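Local coordinates for hypothetical protein PH1313 (Pyrococcus horikoshii, PDB 1VBK), which is of unknown function but, as a ThiI-like THUMP-domain protein, probably binds RNA and ATP, at residues 67-72 against 174-179. Residues are numbered along the deposited sequence; the frame is centred on the assembly and turned at random.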
# COMPACT_ATOMS: atom_id res chain seq x y z
N ARG A 67 -11.88 -20.91 10.47
CA ARG A 67 -11.34 -20.45 9.19
C ARG A 67 -10.87 -19.00 9.16
O ARG A 67 -10.54 -18.47 8.09
CB ARG A 67 -12.36 -20.67 8.07
CG ARG A 67 -12.73 -22.15 7.86
CD ARG A 67 -13.48 -22.34 6.55
NE ARG A 67 -14.70 -21.54 6.48
CZ ARG A 67 -15.84 -21.85 7.09
NH1 ARG A 67 -16.89 -21.05 6.97
NH2 ARG A 67 -15.94 -22.97 7.79
N VAL A 68 -10.83 -18.36 10.33
CA VAL A 68 -10.39 -16.97 10.43
C VAL A 68 -8.94 -16.88 10.89
O VAL A 68 -8.61 -17.23 12.03
CB VAL A 68 -11.29 -16.20 11.42
CG1 VAL A 68 -10.79 -14.76 11.61
CG2 VAL A 68 -12.73 -16.20 10.91
N PHE A 69 -8.06 -16.42 10.00
CA PHE A 69 -6.64 -16.32 10.33
C PHE A 69 -6.36 -15.36 11.48
O PHE A 69 -7.06 -14.36 11.66
CB PHE A 69 -5.84 -15.91 9.10
CG PHE A 69 -5.92 -16.90 7.97
CD1 PHE A 69 -5.58 -18.24 8.17
CD2 PHE A 69 -6.35 -16.50 6.70
CE1 PHE A 69 -5.66 -19.17 7.13
CE2 PHE A 69 -6.43 -17.43 5.65
CZ PHE A 69 -6.08 -18.76 5.87
N GLY A 70 -5.34 -15.66 12.27
CA GLY A 70 -4.99 -14.82 13.39
C GLY A 70 -5.50 -15.40 14.70
O GLY A 70 -5.12 -14.95 15.79
N ILE A 71 -6.36 -16.40 14.60
CA ILE A 71 -6.93 -17.06 15.77
C ILE A 71 -6.11 -18.29 16.12
O ILE A 71 -5.87 -19.15 15.27
CB ILE A 71 -8.40 -17.50 15.50
CG1 ILE A 71 -9.28 -16.26 15.31
CG2 ILE A 71 -8.92 -18.34 16.67
CD1 ILE A 71 -10.73 -16.61 14.96
N VAL A 72 -5.65 -18.35 17.37
CA VAL A 72 -4.85 -19.47 17.84
C VAL A 72 -5.76 -20.61 18.30
O VAL A 72 -5.52 -21.77 17.96
CB VAL A 72 -3.91 -19.05 18.99
CG1 VAL A 72 -3.16 -20.27 19.52
CG2 VAL A 72 -2.91 -18.01 18.48
N LEU A 174 -1.90 -14.46 10.88
CA LEU A 174 -2.24 -13.09 11.24
C LEU A 174 -3.57 -12.70 10.60
O LEU A 174 -3.91 -13.18 9.52
CB LEU A 174 -1.12 -12.14 10.79
CG LEU A 174 0.25 -12.41 11.42
CD1 LEU A 174 1.32 -11.59 10.71
CD2 LEU A 174 0.22 -12.05 12.91
N PRO A 175 -4.33 -11.81 11.25
CA PRO A 175 -5.63 -11.39 10.70
C PRO A 175 -5.50 -10.78 9.30
O PRO A 175 -4.60 -9.98 9.05
CB PRO A 175 -6.13 -10.38 11.73
CG PRO A 175 -5.45 -10.80 13.00
CD PRO A 175 -4.06 -11.14 12.53
N ILE A 176 -6.40 -11.17 8.40
CA ILE A 176 -6.38 -10.64 7.04
C ILE A 176 -6.53 -9.12 7.12
O ILE A 176 -7.47 -8.61 7.74
CB ILE A 176 -7.53 -11.23 6.19
CG1 ILE A 176 -7.28 -12.72 5.96
CG2 ILE A 176 -7.65 -10.49 4.86
CD1 ILE A 176 -8.30 -13.40 5.08
N GLY A 177 -5.61 -8.40 6.49
CA GLY A 177 -5.68 -6.95 6.51
C GLY A 177 -4.63 -6.28 7.38
O GLY A 177 -4.34 -5.10 7.20
N THR A 178 -4.06 -7.01 8.33
CA THR A 178 -3.05 -6.44 9.22
C THR A 178 -1.70 -6.28 8.54
O THR A 178 -0.84 -5.54 9.02
CB THR A 178 -2.86 -7.29 10.49
OG1 THR A 178 -2.49 -8.63 10.12
CG2 THR A 178 -4.14 -7.32 11.31
N GLU A 179 -1.49 -6.98 7.43
CA GLU A 179 -0.21 -6.89 6.74
C GLU A 179 -0.29 -6.36 5.31
O GLU A 179 0.53 -6.72 4.46
CB GLU A 179 0.49 -8.26 6.74
CG GLU A 179 0.89 -8.77 8.13
CD GLU A 179 1.89 -7.87 8.85
OE1 GLU A 179 2.84 -7.38 8.20
OE2 GLU A 179 1.73 -7.65 10.07
O HOH W 1 -8.45 -12.95 9.58
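Phe69 and Ile176 supply the side-chain part of this contact. Ile176 lays CG1 against the edge of the phenyl ring, in its plane, 4.0 Å from Phe69 CD2, and its CD1 reaches the same ring carbon. Both side chains turn their first branch anti to the carbonyl carbon (chi1 -62° in Phe69, -68° in Ile176), which sets each group beside its own backbone N; an aromatic edge and a long aliphatic branch suit such a buried meeting.

No direct hydrogen bond joins the two backbones. Instead a water donates to Phe69 O and accepts from Ile176 N, 3.0 Å from that nitrogen, giving each of these backbone atoms a partner. The same carbonyl receives a CA-H...O contact from Pro175 CA at 3.4 Å, and Phe69 CB lies 3.4 Å from Leu174 O. Gly70 presses its CA against the Leu174-Pro175 peptide, 3.8 Å from Pro175 N. A CB there would collide with Pro175 CG and, at the positive phi of Gly70 (101°), with the carbonyl O of Phe69, so glycine suits the place on both counts.

Each segment makes a type II turn, Val68 to Ile71 and Pro175 to Thr178, with Gly70 and Gly177 third in their turns. Pro175 opens the latter, and its carbonyl O accepts the closing bond from Thr178 N. Thr178 OG1 also donates to Pro175 O, on a lone pair, at 2.7 Å.

The contact joins the start of strand 71-81, within the ferredoxin-like region, to the loop leading from strand 168-169 to strand 181-185 of the parallel sheet. Helix 19-36 receives Val68, Pro175 and Thr178, while helix 189-200 meets Phe69, with Phe196 edge-to-face to its ring.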